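Local coordinates for protein PrgZ (Enterococcus faecalis, PDB 4FAJ) that binds a peptide pheromone outside the cell as a membrane-anchored substrate-binding protein and probably hands it on for peptide transport across the membrane, at residues 83-88 with 555-560; 92-97 with 123-128; 422-427 with 445-450; 77-82 with 452-457. All coordinates share one frame; numbering follows the deposited sequence.

Contact 1: residues 83-88 with 555-560; sequences SITLLA and YDYKKM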
loop_
_atom_site.group_PDB
_atom_site.type_symbol
_atom_site.label_atom_id
_atom_site.label_comp_id
_atom_site.label_asym_id
_atom_site.label_seq_id
_atom_site.Cartn_x
_atom_site.Cartn_y
_atom_site.Cartn_z
ATOM N N SER A 83 5.585 1.285 -7.322
ATOM C CA SER A 83 5.442 2.651 -7.842
ATOM C C SER A 83 5.624 3.697 -6.733
ATOM O O SER A 83 6.234 4.747 -6.944
ATOM C CB SER A 83 4.079 2.832 -8.492
ATOM O OG SER A 83 3.856 1.869 -9.501
ATOM N N ILE A 84 5.111 3.400 -5.546
ATOM C CA ILE A 84 5.145 4.353 -4.440
ATOM C C ILE A 84 6.556 4.537 -3.874
ATOM O O ILE A 84 6.965 5.668 -3.619
ATOM C CB ILE A 84 4.112 3.989 -3.369
ATOM C CG1 ILE A 84 2.720 4.381 -3.873
ATOM C CG2 ILE A 84 4.420 4.681 -2.044
ATOM C CD1 ILE A 84 1.586 3.872 -2.997
ATOM N N THR A 85 7.305 3.448 -3.695
ATOM C CA THR A 85 8.728 3.564 -3.364
ATOM C C THR A 85 9.536 4.384 -4.393
ATOM O O THR A 85 10.368 5.228 -4.017
ATOM C CB THR A 85 9.375 2.173 -3.167
ATOM O OG1 THR A 85 8.886 1.598 -1.944
ATOM C CG2 THR A 85 10.914 2.286 -3.094
ATOM N N LEU A 86 9.292 4.162 -5.685
ATOM C CA LEU A 86 9.989 4.953 -6.695
ATOM C C LEU A 86 9.630 6.433 -6.550
ATOM O O LEU A 86 10.510 7.295 -6.523
ATOM C CB LEU A 86 9.650 4.492 -8.102
ATOM C CG LEU A 86 10.220 5.362 -9.227
ATOM C CD1 LEU A 86 11.739 5.420 -9.162
ATOM C CD2 LEU A 86 9.730 4.806 -10.571
ATOM N N LEU A 87 8.339 6.720 -6.450
ATOM C CA LEU A 87 7.878 8.111 -6.331
ATOM C C LEU A 87 8.382 8.769 -5.039
ATOM O O LEU A 87 8.713 9.962 -5.042
ATOM C CB LEU A 87 6.343 8.216 -6.452
ATOM C CG LEU A 87 5.735 8.071 -7.848
ATOM C CD1 LEU A 87 4.188 8.175 -7.785
ATOM C CD2 LEU A 87 6.283 9.077 -8.837
ATOM N N ALA A 88 8.475 8.009 -3.945
ATOM C CA ALA A 88 9.024 8.545 -2.690
ATOM C C ALA A 88 10.496 8.964 -2.835
ATOM O O ALA A 88 10.993 9.777 -2.059
ATOM C CB ALA A 88 8.851 7.539 -1.542
ATOM N N TYR A 555 10.942 2.245 1.328
ATOM C CA TYR A 555 12.364 2.625 1.362
ATOM C C TYR A 555 12.578 4.089 1.019
ATOM O O TYR A 555 11.954 4.610 0.099
ATOM C CB TYR A 555 13.197 1.750 0.411
ATOM C CG TYR A 555 13.277 0.298 0.827
ATOM C CD1 TYR A 555 14.033 -0.080 1.929
ATOM C CD2 TYR A 555 12.586 -0.695 0.131
ATOM C CE1 TYR A 555 14.109 -1.400 2.334
ATOM C CE2 TYR A 555 12.666 -2.040 0.525
ATOM C CZ TYR A 555 13.430 -2.373 1.634
ATOM O OH TYR A 555 13.542 -3.677 2.060
ATOM N N ASP A 556 13.463 4.735 1.778
ATOM C CA ASP A 556 13.944 6.076 1.475
ATOM C C ASP A 556 15.465 6.013 1.328
ATOM O O ASP A 556 16.196 5.768 2.295
ATOM C CB ASP A 556 13.552 7.061 2.580
ATOM C CG ASP A 556 13.904 8.505 2.237
ATOM O OD1 ASP A 556 14.517 8.743 1.174
ATOM O OD2 ASP A 556 13.542 9.407 3.024
ATOM N N TYR A 557 15.924 6.216 0.101
ATOM C CA TYR A 557 17.340 6.120 -0.234
ATOM C C TYR A 557 18.065 7.475 -0.216
ATOM O O TYR A 557 19.240 7.554 -0.577
ATOM C CB TYR A 557 17.476 5.509 -1.622
ATOM C CG TYR A 557 16.774 4.177 -1.778
ATOM C CD1 TYR A 557 17.156 3.081 -1.029
ATOM C CD2 TYR A 557 15.736 4.012 -2.696
ATOM C CE1 TYR A 557 16.521 1.845 -1.180
ATOM C CE2 TYR A 557 15.104 2.800 -2.850
ATOM C CZ TYR A 557 15.509 1.710 -2.098
ATOM O OH TYR A 557 14.875 0.496 -2.252
ATOM N N LYS A 558 17.372 8.532 0.205
ATOM C CA LYS A 558 17.901 9.890 0.131
ATOM C C LYS A 558 19.332 10.007 0.675
ATOM O O LYS A 558 20.194 10.596 0.033
ATOM C CB LYS A 558 16.988 10.868 0.886
ATOM C CG LYS A 558 17.558 12.294 1.011
ATOM C CD LYS A 558 16.527 13.257 1.622
ATOM C CE LYS A 558 17.172 14.566 2.007
ATOM N NZ LYS A 558 16.221 15.455 2.721
ATOM N N LYS A 559 19.566 9.459 1.862
ATOM C CA LYS A 559 20.846 9.616 2.546
ATOM C C LYS A 559 21.710 8.353 2.445
ATOM O O LYS A 559 22.732 8.234 3.127
ATOM C CB LYS A 559 20.619 10.011 4.009
ATOM C CG LYS A 559 20.025 11.404 4.192
ATOM C CD LYS A 559 19.974 11.788 5.681
ATOM C CE LYS A 559 19.021 12.961 5.968
ATOM N NZ LYS A 559 19.728 14.266 6.155
ATOM N N MET A 560 21.318 7.434 1.563
ATOM C CA MET A 560 22.069 6.202 1.314
ATOM C C MET A 560 23.511 6.508 0.913
ATOM O O MET A 560 23.759 7.476 0.194
ATOM C CB MET A 560 21.386 5.404 0.198
ATOM C CG MET A 560 22.061 4.106 -0.218
ATOM S SD MET A 560 21.090 3.278 -1.503
ATOM C CE MET A 560 22.087 1.817 -1.766
#
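Thr85 meets Tyr555 and Tyr557 through its methyl branch, which chi1 of -71° sets opposite the backbone N, while OG1 stays beside that nitrogen. From this position CG2 reaches Tyr555 CB at 4.2 Å and, at the same distance of 4.2 Å, Tyr557 CE2. The Tyr557 ring receives the methyl obliquely. Its torsion (chi1 -55°) swings the ring back toward the helix, although the bond from CA to CB runs alongside it. Tyr555 does the reverse: CB stays close to Thr85, but the ring leads away. Thr85 OG1 comes only to 3.9 Å from Tyr555 N, too far to bond; its hydrogen bond is with Gln81 OE1, one helical turn back, while Tyr555 OH bonds to Lys537. Tyr555 starts a short strand, 555-556, which runs past the first helix of this peptide-binding protein of the OppA type, helix 81-90. Asn89 stitches the two together: its ND2 serves both Thr85 O and Tyr555 O, and its OD1 takes the N-H of Tyr557. Just beyond, the chain folds over in an Asx turn, with Lys558 N donating to Asp556 OD1 at 3.0 Å from above the carboxylate plane (42° out of it). A type I turn overlaps it, closed by Met560 N to Tyr557 O at 3.0 Å. From this turn Lys558 NZ hydrogen-bonds Asp263 and Lys559 NZ hydrogen-bonds Asp266, both zinc-binding aspartates.

Contact 2: residues 92-97 with 123-128; sequences EGLYRL and IVIRDG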
loop_
_atom_site.group_PDB
_atom_site.type_symbol
_atom_site.label_atom_id
_atom_site.label_comp_id
_atom_site.label_asym_id
_atom_site.label_seq_id
_atom_site.Cartn_x
_atom_site.Cartn_y
_atom_site.Cartn_z
ATOM N N GLU A 92 8.952 14.340 -4.015
ATOM C CA GLU A 92 8.902 14.740 -2.606
ATOM C C GLU A 92 7.624 15.526 -2.349
ATOM O O GLU A 92 7.122 16.214 -3.237
ATOM C CB GLU A 92 10.115 15.609 -2.264
ATOM C CG GLU A 92 10.206 15.988 -0.793
ATOM C CD GLU A 92 11.449 16.773 -0.476
ATOM O OE1 GLU A 92 11.587 17.922 -0.969
ATOM O OE2 GLU A 92 12.279 16.239 0.283
ATOM N N GLY A 93 7.091 15.396 -1.140
ATOM C CA GLY A 93 5.892 16.111 -0.722
ATOM C C GLY A 93 6.181 17.117 0.379
ATOM O O GLY A 93 7.343 17.443 0.670
ATOM N N LEU A 94 5.119 17.626 0.984
ATOM C CA LEU A 94 5.259 18.631 2.034
ATOM C C LEU A 94 6.038 18.094 3.237
ATOM O O LEU A 94 6.841 18.828 3.837
ATOM C CB LEU A 94 3.895 19.138 2.480
ATOM C CG LEU A 94 3.146 19.986 1.443
ATOM C CD1 LEU A 94 1.710 20.210 1.878
ATOM C CD2 LEU A 94 3.850 21.318 1.204
ATOM N N TYR A 95 5.767 16.831 3.580
ATOM C CA TYR A 95 6.420 16.131 4.685
ATOM C C TYR A 95 6.970 14.773 4.216
ATOM O O TYR A 95 6.527 14.208 3.202
ATOM C CB TYR A 95 5.449 15.971 5.883
ATOM C CG TYR A 95 4.924 17.301 6.322
ATOM C CD1 TYR A 95 5.643 18.088 7.212
ATOM C CD2 TYR A 95 3.764 17.834 5.764
ATOM C CE1 TYR A 95 5.205 19.338 7.567
ATOM C CE2 TYR A 95 3.317 19.095 6.119
ATOM C CZ TYR A 95 4.039 19.839 7.015
ATOM O OH TYR A 95 3.628 21.091 7.368
ATOM N N ARG A 96 7.970 14.294 4.952
ATOM C CA ARG A 96 8.668 13.034 4.693
ATOM C C ARG A 96 8.850 12.331 6.042
ATOM O O ARG A 96 9.247 12.973 7.024
ATOM C CB ARG A 96 10.037 13.317 4.073
ATOM C CG ARG A 96 10.868 12.066 3.736
ATOM C CD ARG A 96 12.319 12.426 3.506
ATOM N NE ARG A 96 12.534 13.219 2.289
ATOM C CZ ARG A 96 12.623 12.727 1.051
ATOM N NH1 ARG A 96 12.512 11.418 0.814
ATOM N NH2 ARG A 96 12.834 13.554 0.033
ATOM N N LEU A 97 8.567 11.028 6.089
ATOM C CA LEU A 97 8.697 10.271 7.335
ATOM C C LEU A 97 10.139 10.148 7.792
ATOM O O LEU A 97 11.059 9.939 6.983
ATOM C CB LEU A 97 8.073 8.871 7.211
ATOM C CG LEU A 97 6.573 8.789 6.937
ATOM C CD1 LEU A 97 6.122 7.333 7.140
ATOM C CD2 LEU A 97 5.722 9.756 7.785
ATOM N N ILE A 123 0.368 26.208 6.071
ATOM C CA ILE A 123 1.675 25.607 5.795
ATOM C C ILE A 123 2.454 26.510 4.845
ATOM O O ILE A 123 1.892 27.031 3.873
ATOM C CB ILE A 123 1.516 24.216 5.152
ATOM C CG1 ILE A 123 0.752 23.281 6.101
ATOM C CG2 ILE A 123 2.881 23.640 4.750
ATOM C CD1 ILE A 123 0.154 22.067 5.435
ATOM N N VAL A 124 3.737 26.699 5.119
ATOM C CA VAL A 124 4.581 27.537 4.268
ATOM C C VAL A 124 5.576 26.648 3.520
ATOM O O VAL A 124 6.259 25.827 4.131
ATOM C CB VAL A 124 5.322 28.624 5.085
ATOM C CG1 VAL A 124 6.319 29.374 4.205
ATOM C CG2 VAL A 124 4.327 29.609 5.701
ATOM N N ILE A 125 5.655 26.823 2.200
ATOM C CA ILE A 125 6.615 26.095 1.361
ATOM C C ILE A 125 7.986 26.756 1.480
ATOM O O ILE A 125 8.090 27.980 1.388
ATOM C CB ILE A 125 6.171 26.088 -0.119
ATOM C CG1 ILE A 125 4.948 25.180 -0.305
ATOM C CG2 ILE A 125 7.320 25.664 -1.030
ATOM C CD1 ILE A 125 4.074 25.591 -1.458
ATOM N N ARG A 126 9.040 25.959 1.698
ATOM C CA ARG A 126 10.368 26.540 1.887
ATOM C C ARG A 126 10.889 27.279 0.651
ATOM O O ARG A 126 10.538 26.953 -0.493
ATOM C CB ARG A 126 11.406 25.499 2.338
ATOM C CG ARG A 126 11.870 24.511 1.271
ATOM C CD ARG A 126 12.940 23.533 1.835
ATOM N NE ARG A 126 12.431 22.771 2.981
ATOM C CZ ARG A 126 12.924 22.781 4.227
ATOM N NH1 ARG A 126 13.996 23.500 4.550
ATOM N NH2 ARG A 126 12.339 22.039 5.166
ATOM N N ASP A 127 11.730 28.274 0.918
ATOM C CA ASP A 127 12.454 28.983 -0.115
ATOM C C ASP A 127 13.398 27.978 -0.764
ATOM O O ASP A 127 14.120 27.239 -0.070
ATOM C CB ASP A 127 13.277 30.125 0.481
ATOM C CG ASP A 127 12.420 31.249 1.073
ATOM O OD1 ASP A 127 11.208 31.323 0.786
ATOM O OD2 ASP A 127 12.984 32.089 1.814
ATOM N N GLY A 128 13.372 27.917 -2.085
ATOM C CA GLY A 128 14.331 27.101 -2.809
ATOM C C GLY A 128 13.869 25.698 -3.126
ATOM O O GLY A 128 14.630 24.927 -3.702
#
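Tyr95 and Ile123 approach each other from opposite directions, so the isoleucine meets the far end of the phenol and not the flat of the ring. The hydroxyl is hemmed in by both branches: OH lies 3.7 Å from Ile123 CG2 and 3.8 Å from CG1. The third carbon, Ile123 CD1, sits at the ring edge near its plane, 4.4 Å from Tyr95 CE2. Although its contacts here are with aliphatic carbons, the buried hydroxyl is satisfied by a hydrogen bond with Gly110 O. Leu94 points toward 123-128 and divides its two methyls between two isoleucines. CD1 touches Ile123 CD1 at 4.3 Å, and CD2 touches Ile125 CG1, also at 4.3 Å. Phe142 of helix 139-150 packs against both Leu94 and Ile125, and Leu191 against Leu94. On the 92-97 side, Arg96 NH2 reaches back to Glu92 OE2 at 2.8 Å, a salt bridge made on the anti side of the carboxylate and 33° out of its plane. Tyr261 OH also bonds to OE2, and Trp262 NE1 bonds to OE1. The aliphatic cluster thus joins the small 95-97/103-105 hairpin to the four-stranded antiparallel sheet that holds strand 120-124, consistent with the extra small domain that sets OppA-like peptide-binding proteins apart from simpler two-lobed solute receptors.

Contact 3: residues 422-427 with 445-450; sequences FEKKAG and VTPIPA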
loop_
_atom_site.group_PDB
_atom_site.type_symbol
_atom_site.label_atom_id
_atom_site.label_comp_id
_atom_site.label_asym_id
_atom_site.label_seq_id
_atom_site.Cartn_x
_atom_site.Cartn_y
_atom_site.Cartn_z
ATOM N N PHE A 422 6.809 -16.930 -4.747
ATOM C CA PHE A 422 6.138 -17.203 -3.476
ATOM C C PHE A 422 4.673 -16.801 -3.440
ATOM O O PHE A 422 3.925 -17.336 -2.640
ATOM C CB PHE A 422 6.942 -16.644 -2.303
ATOM C CG PHE A 422 8.070 -17.549 -1.916
ATOM C CD1 PHE A 422 7.890 -18.519 -0.946
ATOM C CD2 PHE A 422 9.280 -17.495 -2.598
ATOM C CE1 PHE A 422 8.919 -19.395 -0.618
ATOM C CE2 PHE A 422 10.324 -18.382 -2.278
ATOM C CZ PHE A 422 10.132 -19.331 -1.295
ATOM N N GLU A 423 4.249 -15.927 -4.346
ATOM C CA GLU A 423 2.828 -15.627 -4.468
ATOM C C GLU A 423 2.101 -16.847 -5.053
ATOM O O GLU A 423 1.061 -17.263 -4.545
ATOM C CB GLU A 423 2.602 -14.350 -5.283
ATOM C CG GLU A 423 3.071 -13.065 -4.557
ATOM C CD GLU A 423 4.594 -12.908 -4.472
ATOM O OE1 GLU A 423 5.292 -13.335 -5.410
ATOM O OE2 GLU A 423 5.097 -12.350 -3.464
ATOM N N LYS A 424 2.671 -17.435 -6.102
ATOM C CA LYS A 424 2.150 -18.683 -6.654
ATOM C C LYS A 424 2.142 -19.817 -5.624
ATOM O O LYS A 424 1.164 -20.562 -5.526
ATOM C CB LYS A 424 2.961 -19.088 -7.895
ATOM C CG LYS A 424 2.488 -20.364 -8.551
ATOM C CD LYS A 424 3.240 -20.636 -9.851
ATOM C CE LYS A 424 2.914 -22.017 -10.386
ATOM N NZ LYS A 424 3.801 -23.045 -9.772
ATOM N N LYS A 425 3.228 -19.954 -4.867
ATOM C CA LYS A 425 3.323 -21.014 -3.862
ATOM C C LYS A 425 2.315 -20.817 -2.718
ATOM O O LYS A 425 1.771 -21.788 -2.209
ATOM C CB LYS A 425 4.732 -21.073 -3.286
ATOM C CG LYS A 425 4.968 -22.270 -2.380
ATOM C CD LYS A 425 6.281 -22.138 -1.641
ATOM C CE LYS A 425 7.463 -22.318 -2.575
ATOM N NZ LYS A 425 7.880 -23.747 -2.631
ATOM N N ALA A 426 2.073 -19.563 -2.328
ATOM C CA ALA A 426 1.062 -19.260 -1.310
ATOM C C ALA A 426 -0.331 -19.595 -1.827
ATOM O O ALA A 426 -1.147 -20.160 -1.104
ATOM C CB ALA A 426 1.133 -17.787 -0.882
ATOM N N GLY A 427 -0.593 -19.253 -3.080
ATOM C CA GLY A 427 -1.851 -19.614 -3.729
ATOM C C GLY A 427 -2.091 -21.113 -3.761
ATOM O O GLY A 427 -3.209 -21.558 -3.532
ATOM N N VAL A 445 -5.793 -22.027 -9.290
ATOM C CA VAL A 445 -4.882 -20.923 -9.018
ATOM C C VAL A 445 -4.455 -20.318 -10.340
ATOM O O VAL A 445 -3.987 -21.042 -11.221
ATOM C CB VAL A 445 -3.642 -21.388 -8.252
ATOM C CG1 VAL A 445 -2.693 -20.212 -8.029
ATOM C CG2 VAL A 445 -4.042 -22.027 -6.908
ATOM N N THR A 446 -4.613 -19.001 -10.479
ATOM C CA THR A 446 -4.301 -18.311 -11.734
ATOM C C THR A 446 -3.256 -17.215 -11.487
ATOM O O THR A 446 -3.600 -16.118 -11.050
ATOM C CB THR A 446 -5.564 -17.710 -12.367
ATOM O OG1 THR A 446 -6.556 -18.739 -12.497
ATOM C CG2 THR A 446 -5.244 -17.104 -13.737
ATOM N N PRO A 447 -1.971 -17.526 -11.736
ATOM C CA PRO A 447 -0.918 -16.522 -11.619
ATOM C C PRO A 447 -0.891 -15.572 -12.807
ATOM O O PRO A 447 -0.836 -16.023 -13.967
ATOM C CB PRO A 447 0.373 -17.356 -11.590
ATOM C CG PRO A 447 -0.057 -18.776 -11.471
ATOM C CD PRO A 447 -1.413 -18.858 -12.040
ATOM N N ILE A 448 -0.907 -14.271 -12.524
ATOM C CA ILE A 448 -0.915 -13.254 -13.559
ATOM C C ILE A 448 0.054 -12.113 -13.257
ATOM O O ILE A 448 0.429 -11.888 -12.091
ATOM C CB ILE A 448 -2.348 -12.664 -13.791
ATOM C CG1 ILE A 448 -3.009 -12.259 -12.468
ATOM C CG2 ILE A 448 -3.232 -13.675 -14.520
ATOM C CD1 ILE A 448 -4.294 -11.478 -12.651
ATOM N N PRO A 449 0.468 -11.385 -14.311
ATOM C CA PRO A 449 1.301 -10.198 -14.144
ATOM C C PRO A 449 0.607 -9.093 -13.351
ATOM O O PRO A 449 -0.618 -8.991 -13.364
ATOM C CB PRO A 449 1.547 -9.735 -15.582
ATOM C CG PRO A 449 1.281 -10.900 -16.418
ATOM C CD PRO A 449 0.196 -11.649 -15.735
ATOM N N ALA A 450 1.407 -8.249 -12.715
ATOM C CA ALA A 450 0.909 -7.221 -11.808
ATOM C C ALA A 450 -0.028 -6.216 -12.478
ATOM O O ALA A 450 -1.056 -5.875 -11.904
ATOM C CB ALA A 450 2.079 -6.492 -11.142
#
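Gly427 faces Val445 from a helical turn whose shortest bond is Ala426 N to Phe422 O at 2.9 Å, followed by Gly427 N to Glu423 O at 3.0 Å. The glycine brings only backbone to the strand, and the two lie close: CA of Gly427 is 6.2 Å from CA of Val445. Val445 turns its side chain toward the helix and rests one methyl on the peptide group, with CG2 3.5 Å from Gly427 O and 3.8 Å from Gly427 C. One helical turn earlier, Lys424 runs its stem at a slant past the CG corner of the Pro447 ring. Chi1 of -179° carries CG away from the backbone N, and the extended chain that follows puts CD 4.1 Å and CG 4.2 Å from Pro447 CG. Only at chi4 (-86°) does the chain bend, and NZ forms a salt bridge with Glu428 OE2 on the same helix. Other residues of the helix serve the ligand: Glu423 OE2 hydrogen-bonds the backbone of the bound peptide, and Phe422 and Ala426 pack on its side chains. Helix 421-437 is the crossover of a beta-alpha-beta unit, joining the parallel neighbours 412-418 and 442-448, and Val445 and Pro447 also touch Val417 on the adjoining strand.

Contact 4: residues 77-82 with 452-457; sequences TAVDQT and VFMERL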
loop_
_atom_site.group_PDB
_atom_site.type_symbol
_atom_site.label_atom_id
_atom_site.label_comp_id
_atom_site.label_asym_id
_atom_site.label_seq_id
_atom_site.Cartn_x
_atom_site.Cartn_y
_atom_site.Cartn_z
ATOM N N THR A 77 -2.457 8.544 -9.440
ATOM C CA THR A 77 -2.883 7.184 -9.782
ATOM C C THR A 77 -2.074 6.055 -9.137
ATOM O O THR A 77 -2.522 4.915 -9.166
ATOM C CB THR A 77 -2.865 6.945 -11.308
ATOM O OG1 THR A 77 -1.510 6.950 -11.781
ATOM C CG2 THR A 77 -3.702 8.017 -12.036
ATOM N N ALA A 78 -0.909 6.362 -8.560
ATOM C CA ALA A 78 -0.049 5.343 -7.964
ATOM C C ALA A 78 -0.625 4.810 -6.635
ATOM O O ALA A 78 -0.884 5.575 -5.708
ATOM C CB ALA A 78 1.353 5.894 -7.749
ATOM N N VAL A 79 -0.818 3.496 -6.565
ATOM C CA VAL A 79 -1.370 2.840 -5.379
ATOM C C VAL A 79 -0.656 1.538 -4.948
ATOM O O VAL A 79 -0.966 0.986 -3.877
ATOM C CB VAL A 79 -2.879 2.574 -5.584
ATOM C CG1 VAL A 79 -3.114 1.394 -6.517
ATOM C CG2 VAL A 79 -3.560 2.360 -4.249
ATOM N N ASP A 80 0.290 1.060 -5.754
ATOM C CA ASP A 80 1.078 -0.152 -5.462
ATOM C C ASP A 80 2.450 0.193 -4.875
ATOM O O ASP A 80 2.995 1.267 -5.155
ATOM C CB ASP A 80 1.277 -0.967 -6.745
ATOM C CG ASP A 80 2.248 -0.307 -7.682
ATOM O OD1 ASP A 80 1.824 0.690 -8.311
ATOM O OD2 ASP A 80 3.429 -0.746 -7.741
ATOM N N GLN A 81 3.019 -0.732 -4.087
ATOM C CA GLN A 81 4.267 -0.473 -3.374
ATOM C C GLN A 81 5.439 -0.137 -4.270
ATOM O O GLN A 81 6.202 0.756 -3.942
ATOM C CB GLN A 81 4.679 -1.628 -2.435
ATOM C CG GLN A 81 5.988 -1.329 -1.593
ATOM C CD GLN A 81 5.935 -0.053 -0.679
ATOM O OE1 GLN A 81 6.439 1.037 -1.044
ATOM N NE2 GLN A 81 5.350 -0.200 0.516
ATOM N N THR A 82 5.615 -0.838 -5.388
ATOM C CA THR A 82 6.778 -0.551 -6.254
ATOM C C THR A 82 6.740 0.872 -6.813
ATOM O O THR A 82 7.756 1.577 -6.809
ATOM C CB THR A 82 6.891 -1.524 -7.431
ATOM O OG1 THR A 82 6.944 -2.879 -6.949
ATOM C CG2 THR A 82 8.132 -1.221 -8.288
ATOM N N VAL A 452 -1.964 -6.639 -15.123
ATOM C CA VAL A 452 -3.218 -7.347 -15.393
ATOM C C VAL A 452 -4.020 -7.578 -14.096
ATOM O O VAL A 452 -5.241 -7.408 -14.071
ATOM C CB VAL A 452 -2.973 -8.702 -16.114
ATOM C CG1 VAL A 452 -4.281 -9.461 -16.304
ATOM C CG2 VAL A 452 -2.283 -8.484 -17.476
ATOM N N PHE A 453 -3.319 -7.955 -13.030
ATOM C CA PHE A 453 -3.932 -8.177 -11.722
ATOM C C PHE A 453 -4.602 -6.884 -11.219
ATOM O O PHE A 453 -5.757 -6.906 -10.817
ATOM C CB PHE A 453 -2.861 -8.670 -10.731
ATOM C CG PHE A 453 -3.396 -9.352 -9.497
ATOM C CD1 PHE A 453 -4.758 -9.366 -9.169
ATOM C CD2 PHE A 453 -2.501 -9.954 -8.617
ATOM C CE1 PHE A 453 -5.207 -9.992 -8.010
ATOM C CE2 PHE A 453 -2.954 -10.576 -7.455
ATOM C CZ PHE A 453 -4.305 -10.584 -7.152
ATOM N N MET A 454 -3.898 -5.755 -11.268
ATOM C CA MET A 454 -4.484 -4.486 -10.814
ATOM C C MET A 454 -5.753 -4.149 -11.581
ATOM O O MET A 454 -6.743 -3.730 -10.982
ATOM C CB MET A 454 -3.491 -3.325 -10.926
ATOM C CG MET A 454 -2.313 -3.429 -9.969
ATOM S SD MET A 454 -2.713 -2.954 -8.279
ATOM C CE MET A 454 -2.486 -1.180 -8.397
ATOM N N GLU A 455 -5.729 -4.357 -12.899
ATOM C CA GLU A 455 -6.875 -4.055 -13.753
ATOM C C GLU A 455 -8.084 -4.946 -13.417
ATOM O O GLU A 455 -9.219 -4.465 -13.342
ATOM C CB GLU A 455 -6.479 -4.200 -15.229
ATOM C CG GLU A 455 -7.610 -3.981 -16.231
ATOM C CD GLU A 455 -7.183 -4.296 -17.648
ATOM O OE1 GLU A 455 -7.443 -5.434 -18.115
ATOM O OE2 GLU A 455 -6.570 -3.415 -18.294
ATOM N N ARG A 456 -7.839 -6.234 -13.207
ATOM C CA ARG A 456 -8.925 -7.152 -12.872
ATOM C C ARG A 456 -9.526 -6.857 -11.492
ATOM O O ARG A 456 -10.724 -7.001 -11.307
ATOM C CB ARG A 456 -8.460 -8.600 -12.981
ATOM C CG ARG A 456 -8.195 -9.005 -14.426
ATOM C CD ARG A 456 -7.834 -10.462 -14.564
ATOM N NE ARG A 456 -8.901 -11.335 -14.091
ATOM C CZ ARG A 456 -8.885 -12.662 -14.184
ATOM N NH1 ARG A 456 -7.857 -13.292 -14.753
ATOM N NH2 ARG A 456 -9.912 -13.359 -13.715
ATOM N N LEU A 457 -8.701 -6.423 -10.543
ATOM C CA LEU A 457 -9.214 -6.003 -9.232
ATOM C C LEU A 457 -10.107 -4.778 -9.375
ATOM O O LEU A 457 -11.190 -4.741 -8.801
ATOM C CB LEU A 457 -8.083 -5.691 -8.251
ATOM C CG LEU A 457 -7.393 -6.905 -7.627
ATOM C CD1 LEU A 457 -6.132 -6.458 -6.913
ATOM C CD2 LEU A 457 -8.347 -7.669 -6.667
#
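Met454 reaches from helix 450-459 to Val79 and Asp80 beside the bound peptide, in a type 2 periplasmic-binding-protein fold, where the ligand lies between lobes. Its CB points toward 77-82, and chi1 of -68° keeps CG beside the backbone N. CG and SD bridge the gap without coming within contact distance of the other segment, and bends at chi2 (-78°) and chi3 (-85°) curl the thioether so that CE leads toward 77-82. The whole meeting therefore falls to the terminal methyl. CE abuts Val79 CG1 at 3.2 Å, tighter than two carbons normally come, so the exact separation is doubtful although the touch is plain. Both partners also meet the bound peptide: the backbone of Val79 hydrogen-bonds to it, and Met454 packs on one of its apolar side chains, as do Phe453 and Leu457 of the same helix. Asp80 is the N-cap of helix 81-90. Its carboxylate is taken up there, capping a backbone N within the first turn and bonding through OD1 to Ser83 OG, while CB faces the methionine. There the same methyl, Met454 CE, stands 4.1 Å from Asp80 CB.

From the N terminus the chain first opens contact 4 at 77-82 and then contact 1 at 83-88, the entry to helix 81-90 and its body. Contact 2 follows, closing a short loop between 92-97 and 123-128. Far along, contact 3 closes another between 422-427 and 445-450, and the next helix, 450-459, completes contact 4; 555-560 then completes contact 1 near the C terminus. Contacts 1 and 4 therefore cross, while contacts 2 and 3 are in series and nest inside both. Helix 81-90 is common to contacts 1 and 4, Arg96 ties contact 2 to Asp556 of contact 1, and Ile448 packs contact 3 on Phe453 of contact 4.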